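Local coordinates for protein putative aldehyde dehydrogenase (Burkholderia cenocepacia, PDB 4YWE) that probably oxidises aldehydes or related oxo compounds with NAD or NADP as electron acceptor, and binds calcium and magnesium ions, at residues 29-34 and 97-102; 36-41 and 365-370; 88-93 and 106-111; 159-164 and 187-192; 319-324 and 359-364. All coordinates share one frame; numbering follows the deposited sequence.

From the N terminus, strand 28-33 opens contact 1 and the paired strand 38-44 opens contact 2. Helix 89-100 then opens contact 3 with its first turn and closes contact 1 with its last. Helix 104-124 closes contact 3, so contacts 1 and 3 cross. Contact 4 follows, with 187-192 closing a short loop on 159-164. Contact 5 closes when 359-364 pairs with 319-324. Contact 2 closes last, at 365-370. Its long loop therefore spans contacts 3, 4 and 5 and crosses contact 1. Together the five contacts tie the hairpin of strands 28-33 and 38-44 and the calcium site to helices packed on one mixed sheet and to the edge of the other.

Contact 1 (29-34 and 97-102); sequences IPVVDP and ARDTGK. With CA (calcium ion), chain K.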
# COMPACT_ATOMS: atom_id res chain seq x y z
N ILE A 29 41.30 10.30 20.83
CA ILE A 29 40.76 9.33 21.77
C ILE A 29 41.37 7.96 21.47
O ILE A 29 41.38 7.53 20.32
CB ILE A 29 39.22 9.27 21.71
CG1 ILE A 29 38.63 10.66 21.96
CG2 ILE A 29 38.68 8.25 22.70
CD1 ILE A 29 37.13 10.72 21.74
N PRO A 30 41.89 7.27 22.50
CA PRO A 30 42.50 5.95 22.33
C PRO A 30 41.51 4.87 21.89
O PRO A 30 40.39 4.81 22.41
CB PRO A 30 43.06 5.63 23.72
CG PRO A 30 43.18 6.96 24.40
CD PRO A 30 42.04 7.77 23.88
N VAL A 31 41.92 4.03 20.94
CA VAL A 31 41.13 2.89 20.52
C VAL A 31 41.69 1.63 21.17
O VAL A 31 42.86 1.31 21.01
CB VAL A 31 41.11 2.75 18.99
CG1 VAL A 31 40.28 1.54 18.57
CG2 VAL A 31 40.57 4.02 18.35
N VAL A 32 40.84 0.91 21.90
CA VAL A 32 41.31 -0.20 22.73
C VAL A 32 40.77 -1.55 22.25
O VAL A 32 39.57 -1.70 22.03
CB VAL A 32 40.93 0.04 24.20
CG1 VAL A 32 41.29 -1.18 25.05
CG2 VAL A 32 41.62 1.29 24.73
N ASP A 33 41.67 -2.52 22.11
CA ASP A 33 41.28 -3.89 21.82
C ASP A 33 40.88 -4.57 23.13
O ASP A 33 41.73 -4.82 23.98
CB ASP A 33 42.43 -4.65 21.15
CG ASP A 33 42.03 -6.05 20.68
OD1 ASP A 33 40.94 -6.53 21.04
OD2 ASP A 33 42.83 -6.67 19.95
N PRO A 34 39.59 -4.87 23.29
CA PRO A 34 39.08 -5.43 24.54
C PRO A 34 39.54 -6.86 24.80
O PRO A 34 39.31 -7.38 25.90
CB PRO A 34 37.56 -5.37 24.35
CG PRO A 34 37.36 -5.43 22.89
CD PRO A 34 38.52 -4.70 22.28
N ALA A 97 35.99 -6.97 14.69
CA ALA A 97 36.28 -7.93 15.76
C ALA A 97 37.35 -7.41 16.71
O ALA A 97 37.28 -7.63 17.91
CB ALA A 97 36.70 -9.26 15.17
N ARG A 98 38.34 -6.72 16.15
CA ARG A 98 39.44 -6.18 16.94
C ARG A 98 38.98 -5.02 17.82
O ARG A 98 39.52 -4.79 18.90
CB ARG A 98 40.58 -5.73 16.02
CG ARG A 98 41.85 -5.30 16.73
CD ARG A 98 42.92 -4.91 15.72
NE ARG A 98 44.19 -4.58 16.36
CZ ARG A 98 45.24 -4.09 15.71
NH1 ARG A 98 45.18 -3.87 14.40
NH2 ARG A 98 46.36 -3.82 16.37
N ASP A 99 37.97 -4.30 17.34
CA ASP A 99 37.52 -3.07 17.98
C ASP A 99 36.39 -3.33 18.97
O ASP A 99 36.32 -2.69 20.02
CB ASP A 99 37.08 -2.07 16.91
CG ASP A 99 36.99 -0.65 17.44
OD1 ASP A 99 37.44 -0.40 18.57
OD2 ASP A 99 36.47 0.22 16.71
N THR A 100 35.50 -4.26 18.64
CA THR A 100 34.35 -4.56 19.48
C THR A 100 34.61 -5.74 20.40
O THR A 100 34.05 -5.82 21.50
CB THR A 100 33.10 -4.86 18.64
OG1 THR A 100 33.27 -6.12 17.97
CG2 THR A 100 32.87 -3.76 17.61
N GLY A 101 35.44 -6.67 19.95
CA GLY A 101 35.80 -7.83 20.75
C GLY A 101 35.08 -9.11 20.39
O GLY A 101 35.40 -10.18 20.91
N LYS A 102 34.10 -9.01 19.50
CA LYS A 102 33.31 -10.17 19.11
C LYS A 102 34.14 -11.17 18.31
O LYS A 102 35.11 -10.78 17.65
CB LYS A 102 32.08 -9.73 18.30
CG LYS A 102 32.40 -9.07 16.97
CD LYS A 102 31.13 -8.55 16.31
CE LYS A 102 30.46 -7.50 17.17
NZ LYS A 102 29.13 -7.09 16.64
CA CA K . 37.53 -0.76 21.01
O HOH W 1 38.00 1.49 22.10
O HOH W 2 45.20 -4.90 19.20
O HOH W 3 39.16 -7.96 20.08
O HOH W 4 36.84 -1.57 23.19
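P34 lays CG and CD of its ring against the end of helix 89-100, beside a calcium site shared by both segments. P34 CD lies 3.5 Å from R98 O, and P34 CG lies 3.6 Å from G101 CA. G101 has positive phi and no side chain, and its CA comes up against the ring.

The calcium ion links the strand to the helix end. It is bound by V32 O at 2.5 Å, by D99 O and D99 OD1, by two waters and by D185 O. D99 thus grips the metal with both backbone and side chain. Its CG is anti to the backbone N (chi1 -163°), and OD1 also comes within 3.4 Å of V31 CG1. The other oxygen, OD2, accepts from the backbone N of C187 and L188, so both carboxylate oxygens are held. One of the two metal-bound waters also accepts from V32 N.

D33 crosses R98 at about a right angle. Its OD1 accepts from S35 N, and its OD2 approaches R98 CG at 3.6 Å. There is no salt bridge. Instead, one water lies in the guanidinium plane, accepting from R98 NE at 3.0 Å and donating to D33 OD2.

Contact 2 (36-41 and 365-370); sequences DGQPFA and PESGFY
An Asx turn at D36, in the link between the hairpin strands 28-33 and 38-44, meets the loop 365-370 through S367 and F369. D36 OD1 accepts from Q38 N at 3.0 Å, which closes the turn. G37 and Q38 form a G1 beta bulge opposite D33.

The one hydrogen bond across the contact joins side chain to backbone. S367 OG donates to D36 O at 2.6 Å. OG stands between the backbone N and the carbonyl carbon of its own residue (chi1 52°), which turns it to the carbonyl of D36. The same oxygen accepts from Q38 NE2 at 3.3 Å. The two donors reach it from opposite faces of its plane, each tilted by about 31°. D36 O is therefore gripped by one donor from each segment.

S367 is carried by a type I turn from P365 to G368. P365 CB touches D36 CA at 4.0 Å, and F369 brings CE2 and CZ obliquely to G37 CA, CE2 at 3.9 Å. The ring also packs on P34, next to the calcium site. Y370 OH adds a hydrogen bond to S35 O.

The bond across this surface contact runs from a neutral hydroxyl to a main-chain oxygen. OD1 of D36 is used within its own turn, so the union probably depends little on charge.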
# COMPACT_ATOMS: atom_id res chain seq x y z
N ASP A 36 42.68 -7.77 24.85
CA ASP A 36 43.86 -7.63 25.70
C ASP A 36 43.83 -6.33 26.51
O ASP A 36 44.68 -6.11 27.37
CB ASP A 36 45.14 -7.71 24.87
CG ASP A 36 45.11 -6.80 23.65
OD1 ASP A 36 44.46 -5.74 23.70
OD2 ASP A 36 45.75 -7.15 22.63
N GLY A 37 42.85 -5.49 26.21
CA GLY A 37 42.68 -4.23 26.92
C GLY A 37 43.75 -3.20 26.61
O GLY A 37 43.98 -2.28 27.39
N GLN A 38 44.39 -3.34 25.45
CA GLN A 38 45.49 -2.46 25.07
C GLN A 38 45.13 -1.56 23.90
O GLN A 38 44.46 -1.98 22.96
CB GLN A 38 46.73 -3.29 24.72
CG GLN A 38 47.21 -4.19 25.85
CD GLN A 38 47.46 -3.44 27.13
OE1 GLN A 38 48.08 -2.37 27.13
NE2 GLN A 38 46.99 -3.99 28.25
N PRO A 39 45.58 -0.29 23.96
CA PRO A 39 45.39 0.67 22.87
C PRO A 39 46.19 0.29 21.63
O PRO A 39 47.36 -0.08 21.75
CB PRO A 39 45.90 1.99 23.46
CG PRO A 39 45.89 1.78 24.94
CD PRO A 39 46.20 0.33 25.14
N PHE A 40 45.57 0.37 20.45
CA PHE A 40 46.26 0.03 19.21
C PHE A 40 46.00 1.07 18.12
O PHE A 40 46.60 1.01 17.05
CB PHE A 40 45.83 -1.35 18.72
CG PHE A 40 44.38 -1.44 18.33
CD1 PHE A 40 43.40 -1.70 19.28
CD2 PHE A 40 43.99 -1.28 17.01
CE1 PHE A 40 42.07 -1.79 18.93
CE2 PHE A 40 42.65 -1.37 16.65
CZ PHE A 40 41.70 -1.62 17.61
N ALA A 41 45.12 2.03 18.41
CA ALA A 41 44.79 3.08 17.45
C ALA A 41 44.22 4.30 18.16
O ALA A 41 44.02 4.29 19.37
CB ALA A 41 43.81 2.56 16.41
N PRO A 365 44.05 -13.36 27.78
CA PRO A 365 44.73 -12.25 28.47
C PRO A 365 44.03 -11.80 29.75
O PRO A 365 42.81 -11.59 29.76
CB PRO A 365 44.70 -11.13 27.43
CG PRO A 365 44.70 -11.84 26.13
CD PRO A 365 43.87 -13.07 26.34
N GLU A 366 44.80 -11.67 30.83
CA GLU A 366 44.26 -11.26 32.12
C GLU A 366 43.78 -9.82 32.08
O GLU A 366 42.82 -9.45 32.76
CB GLU A 366 45.31 -11.44 33.21
N SER A 367 44.46 -9.00 31.28
CA SER A 367 44.12 -7.58 31.17
C SER A 367 42.86 -7.38 30.33
O SER A 367 42.30 -6.28 30.29
CB SER A 367 45.29 -6.81 30.55
OG SER A 367 45.73 -7.41 29.35
N GLY A 368 42.41 -8.44 29.67
CA GLY A 368 41.19 -8.39 28.89
C GLY A 368 39.96 -8.33 29.78
O GLY A 368 40.03 -8.60 30.98
N PHE A 369 38.82 -7.96 29.19
CA PHE A 369 37.58 -7.83 29.95
C PHE A 369 36.66 -9.01 29.67
O PHE A 369 35.63 -8.87 29.01
CB PHE A 369 36.89 -6.52 29.60
CG PHE A 369 37.83 -5.37 29.41
CD1 PHE A 369 38.45 -4.78 30.50
CD2 PHE A 369 38.11 -4.87 28.15
CE1 PHE A 369 39.33 -3.72 30.33
CE2 PHE A 369 38.98 -3.82 27.97
CZ PHE A 369 39.59 -3.24 29.06
N TYR A 370 37.03 -10.18 30.18
CA TYR A 370 36.31 -11.41 29.88
C TYR A 370 35.25 -11.73 30.93
O TYR A 370 35.47 -11.58 32.13
CB TYR A 370 37.29 -12.58 29.75
CG TYR A 370 38.24 -12.42 28.59
CD1 TYR A 370 37.87 -12.79 27.30
CD2 TYR A 370 39.51 -11.88 28.77
CE1 TYR A 370 38.73 -12.64 26.24
CE2 TYR A 370 40.38 -11.72 27.70
CZ TYR A 370 39.98 -12.11 26.44
OH TYR A 370 40.84 -11.96 25.37

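Contact 3 (88-93 and 106-111); sequences SIEELA and QARADA
E90 and R108 form a salt bridge between two consecutive helices, 89-100 and 104-124, joined by a short turn. The arginine grips side-on with two nitrogens, one to each carboxylate oxygen. R108 NE donates to E90 OE1 at 2.9 Å, and R108 NH2 donates to E90 OE2 at 2.8 Å. Both bonds are fairly straight. NH2 uses the syn lone pair of OE2, while NE meets OE1 on its syn side, some way out of the carboxylate plane. The two flat groups are nearly coplanar, 23° apart. R108 bends at chi3 (-70°), which turns NE back from an otherwise extended chain.

The apolar contacts join alanines to one another and to I89 and L92. A93 and A107 face each other, CB to CB at 4.1 Å. A107 CB comes closer still to A93 O, at 3.4 Å. A111 CB lies against L92 CB and I89 CG2. I89 CG2 also rests on R108 CG at 3.7 Å, where the two side chains cross at about a right angle. L92 and A111 reach on to M161 of helix 160-174, which packs over this face.

The backbones make no hydrogen bond across the contact. The short helix segments run at 122° to each other and their axes approach to 8.3 Å, and the alanines allow this closeness.

The chemistry is thus divided. Alanine, isoleucine and leucine carbons meet between the helices, and a two-pronged ion pair lies at the more exposed side. The paired charges probably neutralise each other there.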
# COMPACT_ATOMS: atom_id res chain seq x y z
N SER A 88 34.78 -6.68 0.75
CA SER A 88 35.63 -6.26 1.86
C SER A 88 35.20 -6.87 3.19
O SER A 88 35.48 -6.31 4.25
CB SER A 88 35.64 -4.73 1.97
OG SER A 88 36.08 -4.13 0.77
N ILE A 89 34.52 -8.01 3.13
CA ILE A 89 34.01 -8.67 4.33
C ILE A 89 35.14 -9.06 5.28
O ILE A 89 35.08 -8.76 6.47
CB ILE A 89 33.16 -9.90 3.96
CG1 ILE A 89 31.78 -9.46 3.47
CG2 ILE A 89 33.00 -10.82 5.17
CD1 ILE A 89 30.85 -10.61 3.15
N GLU A 90 36.17 -9.72 4.75
CA GLU A 90 37.29 -10.18 5.57
C GLU A 90 38.00 -9.01 6.24
O GLU A 90 38.36 -9.07 7.41
CB GLU A 90 38.27 -10.99 4.73
CG GLU A 90 37.71 -12.30 4.20
CD GLU A 90 37.24 -13.22 5.31
OE1 GLU A 90 36.13 -13.78 5.19
OE2 GLU A 90 37.98 -13.38 6.30
N GLU A 91 38.20 -7.93 5.48
CA GLU A 91 38.85 -6.73 5.98
C GLU A 91 38.03 -6.05 7.07
O GLU A 91 38.56 -5.67 8.11
CB GLU A 91 39.11 -5.76 4.82
CG GLU A 91 39.62 -4.39 5.24
CD GLU A 91 39.80 -3.46 4.06
OE1 GLU A 91 39.63 -3.92 2.91
OE2 GLU A 91 40.10 -2.26 4.27
N LEU A 92 36.73 -5.89 6.81
CA LEU A 92 35.85 -5.23 7.77
C LEU A 92 35.64 -6.08 9.02
O LEU A 92 35.51 -5.55 10.12
CB LEU A 92 34.50 -4.92 7.12
CG LEU A 92 34.50 -3.83 6.04
CD1 LEU A 92 33.15 -3.75 5.35
CD2 LEU A 92 34.88 -2.49 6.65
N ALA A 93 35.61 -7.40 8.85
CA ALA A 93 35.43 -8.31 9.97
C ALA A 93 36.62 -8.27 10.91
O ALA A 93 36.46 -8.34 12.13
CB ALA A 93 35.20 -9.73 9.47
N GLN A 106 31.18 -13.96 14.17
CA GLN A 106 30.13 -12.96 14.34
C GLN A 106 30.47 -11.67 13.61
O GLN A 106 29.60 -11.02 13.03
CB GLN A 106 29.90 -12.68 15.83
CG GLN A 106 29.46 -13.90 16.63
CD GLN A 106 29.29 -13.61 18.11
OE1 GLN A 106 28.98 -12.49 18.50
NE2 GLN A 106 29.51 -14.62 18.94
N ALA A 107 31.75 -11.29 13.64
CA ALA A 107 32.21 -10.09 12.96
C ALA A 107 32.03 -10.20 11.45
O ALA A 107 31.78 -9.21 10.77
CB ALA A 107 33.66 -9.82 13.30
N ARG A 108 32.17 -11.42 10.94
CA ARG A 108 31.97 -11.68 9.52
C ARG A 108 30.48 -11.59 9.16
O ARG A 108 30.12 -11.08 8.10
CB ARG A 108 32.53 -13.05 9.13
CG ARG A 108 32.31 -13.42 7.67
CD ARG A 108 32.97 -14.74 7.32
NE ARG A 108 34.43 -14.64 7.31
CZ ARG A 108 35.22 -15.07 8.29
NH1 ARG A 108 34.69 -15.65 9.36
NH2 ARG A 108 36.54 -14.94 8.19
N ALA A 109 29.64 -12.08 10.06
CA ALA A 109 28.20 -12.06 9.85
C ALA A 109 27.68 -10.62 9.84
O ALA A 109 26.76 -10.29 9.09
CB ALA A 109 27.49 -12.87 10.93
N ASP A 110 28.28 -9.78 10.67
CA ASP A 110 27.91 -8.37 10.74
C ASP A 110 28.19 -7.66 9.42
O ASP A 110 27.37 -6.87 8.94
CB ASP A 110 28.67 -7.67 11.87
CG ASP A 110 28.07 -7.95 13.23
OD1 ASP A 110 27.16 -8.80 13.32
OD2 ASP A 110 28.52 -7.33 14.22
N ALA A 111 29.34 -7.95 8.83
CA ALA A 111 29.73 -7.36 7.55
C ALA A 111 28.80 -7.83 6.43
O ALA A 111 28.46 -7.06 5.54
CB ALA A 111 31.17 -7.70 7.23

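Contact 4 (159-164 and 187-192); sequences YPMQIF and CLSVLR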
# COMPACT_ATOMS: atom_id res chain seq x y z
N TYR A 159 27.09 -3.09 17.74
CA TYR A 159 27.01 -3.49 16.34
C TYR A 159 27.24 -2.28 15.43
O TYR A 159 26.29 -1.79 14.81
CB TYR A 159 25.65 -4.12 16.02
CG TYR A 159 25.37 -5.42 16.74
CD1 TYR A 159 25.78 -6.64 16.21
CD2 TYR A 159 24.68 -5.43 17.95
CE1 TYR A 159 25.52 -7.83 16.86
CE2 TYR A 159 24.42 -6.62 18.61
CZ TYR A 159 24.84 -7.81 18.07
OH TYR A 159 24.58 -8.99 18.73
N PRO A 160 28.49 -1.81 15.35
CA PRO A 160 28.82 -0.62 14.54
C PRO A 160 28.36 -0.73 13.09
O PRO A 160 27.65 0.16 12.62
CB PRO A 160 30.35 -0.57 14.62
CG PRO A 160 30.67 -1.21 15.93
CD PRO A 160 29.67 -2.32 16.07
N MET A 161 28.74 -1.79 12.40
CA MET A 161 28.40 -1.95 10.99
C MET A 161 26.91 -2.21 10.76
O MET A 161 26.30 -1.60 9.88
CB MET A 161 29.21 -3.08 10.36
CG MET A 161 30.64 -2.72 10.01
SD MET A 161 31.46 -4.02 9.08
CE MET A 161 31.39 -5.37 10.26
N GLN A 162 26.33 -3.11 11.55
CA GLN A 162 24.94 -3.50 11.35
C GLN A 162 23.98 -2.34 11.55
O GLN A 162 23.06 -2.13 10.76
CB GLN A 162 24.56 -4.65 12.29
CG GLN A 162 25.14 -5.99 11.89
CD GLN A 162 24.11 -7.11 11.99
OE1 GLN A 162 22.96 -6.94 11.59
NE2 GLN A 162 24.52 -8.24 12.55
N ILE A 163 24.20 -1.58 12.62
CA ILE A 163 23.33 -0.46 12.96
C ILE A 163 23.58 0.72 12.01
O ILE A 163 22.65 1.44 11.65
CB ILE A 163 23.51 -0.07 14.43
CG1 ILE A 163 23.11 -1.25 15.32
CG2 ILE A 163 22.67 1.15 14.78
CD1 ILE A 163 23.53 -1.12 16.75
N PHE A 164 24.83 0.89 11.59
CA PHE A 164 25.16 1.86 10.56
C PHE A 164 24.39 1.53 9.29
O PHE A 164 23.82 2.40 8.64
CB PHE A 164 26.67 1.88 10.28
CG PHE A 164 27.10 2.89 9.25
CD1 PHE A 164 27.15 2.56 7.91
CD2 PHE A 164 27.47 4.17 9.64
CE1 PHE A 164 27.55 3.48 6.97
CE2 PHE A 164 27.87 5.10 8.70
CZ PHE A 164 27.91 4.76 7.36
N CYS A 187 34.32 2.20 16.57
CA CYS A 187 33.83 2.91 15.39
C CYS A 187 34.78 2.84 14.20
O CYS A 187 34.55 3.50 13.19
CB CYS A 187 33.55 4.37 15.73
SG CYS A 187 35.00 5.32 16.26
N LEU A 188 35.84 2.04 14.31
CA LEU A 188 36.84 1.97 13.25
C LEU A 188 36.29 1.34 11.97
O LEU A 188 36.72 1.68 10.87
CB LEU A 188 38.07 1.20 13.73
CG LEU A 188 39.02 1.97 14.65
CD1 LEU A 188 40.30 1.17 14.88
CD2 LEU A 188 39.34 3.34 14.08
N SER A 189 35.35 0.42 12.12
CA SER A 189 34.75 -0.24 10.97
C SER A 189 33.95 0.75 10.13
O SER A 189 34.02 0.73 8.90
CB SER A 189 33.86 -1.41 11.41
OG SER A 189 32.75 -0.94 12.14
N VAL A 190 33.21 1.61 10.81
CA VAL A 190 32.36 2.61 10.16
C VAL A 190 33.18 3.56 9.29
O VAL A 190 32.76 3.92 8.19
CB VAL A 190 31.54 3.39 11.20
CG1 VAL A 190 30.93 4.65 10.59
CG2 VAL A 190 30.46 2.51 11.81
N LEU A 191 34.35 3.95 9.78
CA LEU A 191 35.24 4.83 9.04
C LEU A 191 35.67 4.21 7.71
O LEU A 191 35.78 4.90 6.70
CB LEU A 191 36.48 5.17 9.88
CG LEU A 191 36.22 5.88 11.21
CD1 LEU A 191 37.50 5.98 12.03
CD2 LEU A 191 35.62 7.25 10.97
N ARG A 192 35.92 2.91 7.72
CA ARG A 192 36.33 2.19 6.52
C ARG A 192 35.18 2.06 5.53
O ARG A 192 35.38 2.07 4.32
CB ARG A 192 36.88 0.81 6.88
CG ARG A 192 37.44 0.03 5.70
CD ARG A 192 38.57 0.80 5.02
NE ARG A 192 39.12 0.07 3.88
CZ ARG A 192 38.75 0.28 2.62
NH1 ARG A 192 37.83 1.20 2.34
NH2 ARG A 192 39.30 -0.43 1.64
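S189 OG sits over the first turn of helix 160-174, 3.5 Å from both P160 CB and M161 CG. Its hydrogen bond goes outside the two segments, to E96 OE1. The other oxygen of that carboxylate, E96 OE2, accepts from M161 N. One glutamate of helix 89-100 therefore links the starts of both helices, although no hydrogen bond joins the two segments directly. The first torsion of S189 (chi1 65°) places OG between its backbone N and carbonyl carbon, where it meets P160 CB and M161 CG.

The rest of the contact is apolar. V190 fits against P160 and F164. V190 CG1 lies 3.6 Å from F164 CD2 and equally near CE2, approaching the ring obliquely. V190 CG2 turns to the backbone, 3.8 Å from P160 O and 4.2 Å from P160 CB. F164 extends to meet it, with CG anti to the backbone N (chi1 -178°). The five touching residues are all buried. The axes of the short helix segments come no closer than 9.2 Å, with their directions 53° apart.

The arrangement belongs to the Rossmann-type nucleotide-binding domain expected of this family. Helix 160-174 connects strand 139-155 to its parallel neighbour 177-182. Helix 188-200 connects 177-182 to 207-209. These are successive beta-alpha-beta units, and the contact joins their two helices. F164 and V190 both pack on I209 of strand 207-209, while M161 reaches A111 and L114 of helix 104-124.

Contact 5 (319-324 and 359-364); sequences VGPSRA and QVVADA
V319 and V360 form a parallel beta bridge, with their CA atoms 4.4 Å apart and V319 bonded to the residues on both sides of V360. V319 N donates to Q359 O at 3.2 Å, with the donor well above the carbonyl plane. V361 N donates to V319 O at 2.8 Å, nearly in line with that carbonyl (160° at the oxygen). V360 CA adds a CA-H...O contact to V319 O at 3.2 Å.

V319 and V360 point to the same face of the sheet, V319 CB lying 4.0 Å from V360 CG2. Methyl groups also crowd V319 O, with V360 CG1 and V361 CG2 each 3.4 Å away. V361 holds CG2 between its backbone N and carbonyl carbon (chi1 -64° sets CG1), and this brings CG2 to G320 CA as well. A type I turn from V361 to A364 brings A364 CB back to P321 CD, at 3.9 Å. P321 in turn packs on P365 and Y370, and V319 also touches Y370.

Strand 318-319 is the outermost strand at this end of its sheet within the chain. Helix 334-349 lies between it and strand 354-360 in sequence. A strand, a helix and a parallel neighbouring strand make a beta-alpha-beta unit. It sits at the edge of the sheet that, in this family, belongs to the catalytic domain.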
# COMPACT_ATOMS: atom_id res chain seq x y z
N VAL A 319 35.11 -18.87 26.57
CA VAL A 319 35.35 -17.46 26.31
C VAL A 319 36.84 -17.21 26.13
O VAL A 319 37.65 -17.60 26.97
CB VAL A 319 34.78 -16.58 27.43
CG1 VAL A 319 35.00 -15.11 27.12
CG2 VAL A 319 33.31 -16.87 27.63
N GLY A 320 37.20 -16.54 25.05
CA GLY A 320 38.58 -16.21 24.78
C GLY A 320 38.73 -14.99 23.90
O GLY A 320 37.74 -14.30 23.63
N PRO A 321 39.96 -14.71 23.45
CA PRO A 321 40.23 -13.60 22.54
C PRO A 321 39.39 -13.66 21.27
O PRO A 321 38.95 -14.75 20.88
CB PRO A 321 41.72 -13.76 22.21
CG PRO A 321 42.28 -14.49 23.38
CD PRO A 321 41.19 -15.42 23.83
N SER A 322 39.17 -12.51 20.64
CA SER A 322 38.38 -12.45 19.42
C SER A 322 39.00 -13.28 18.29
O SER A 322 38.29 -13.89 17.50
CB SER A 322 38.22 -10.99 18.97
OG SER A 322 37.84 -10.92 17.61
N ARG A 323 40.33 -13.29 18.23
CA ARG A 323 41.03 -14.05 17.20
C ARG A 323 40.88 -15.55 17.41
O ARG A 323 40.98 -16.33 16.46
CB ARG A 323 42.52 -13.68 17.18
CG ARG A 323 42.81 -12.26 16.71
CD ARG A 323 42.18 -11.98 15.36
NE ARG A 323 42.57 -12.95 14.35
CZ ARG A 323 43.57 -12.77 13.48
NH1 ARG A 323 44.27 -11.65 13.50
NH2 ARG A 323 43.85 -13.72 12.59
N ALA A 324 40.62 -15.96 18.65
CA ALA A 324 40.43 -17.37 18.96
C ALA A 324 39.12 -17.88 18.38
O ALA A 324 38.95 -19.08 18.16
CB ALA A 324 40.46 -17.59 20.47
N GLN A 359 33.42 -20.95 30.89
CA GLN A 359 34.73 -20.68 31.46
C GLN A 359 35.64 -19.99 30.46
O GLN A 359 35.71 -20.38 29.30
CB GLN A 359 35.37 -21.97 31.97
CG GLN A 359 36.66 -21.74 32.76
CD GLN A 359 36.94 -22.85 33.75
OE1 GLN A 359 36.44 -23.97 33.62
NE2 GLN A 359 37.76 -22.55 34.76
N VAL A 360 36.32 -18.96 30.93
CA VAL A 360 37.33 -18.27 30.13
C VAL A 360 38.53 -19.20 29.96
O VAL A 360 38.98 -19.82 30.93
CB VAL A 360 37.73 -16.94 30.77
CG1 VAL A 360 38.75 -16.22 29.90
CG2 VAL A 360 36.51 -16.06 30.99
N VAL A 361 39.03 -19.31 28.73
CA VAL A 361 40.17 -20.18 28.46
C VAL A 361 41.40 -19.66 29.19
O VAL A 361 41.49 -18.47 29.52
CB VAL A 361 40.43 -20.30 26.94
CG1 VAL A 361 39.25 -20.96 26.26
CG2 VAL A 361 40.70 -18.93 26.34
N ALA A 362 42.35 -20.55 29.45
CA ALA A 362 43.51 -20.24 30.28
C ALA A 362 44.40 -19.16 29.67
O ALA A 362 44.82 -18.23 30.36
CB ALA A 362 44.32 -21.50 30.53
N ASP A 363 44.67 -19.27 28.37
CA ASP A 363 45.62 -18.37 27.71
C ASP A 363 45.00 -17.02 27.37
O ASP A 363 45.67 -16.15 26.82
CB ASP A 363 46.17 -19.03 26.45
CG ASP A 363 45.10 -19.32 25.42
OD1 ASP A 363 44.01 -19.78 25.82
OD2 ASP A 363 45.35 -19.10 24.22
N ALA A 364 43.72 -16.84 27.69
CA ALA A 364 43.05 -15.56 27.46
C ALA A 364 43.65 -14.49 28.37
O ALA A 364 43.75 -14.69 29.58
CB ALA A 364 41.56 -15.68 27.69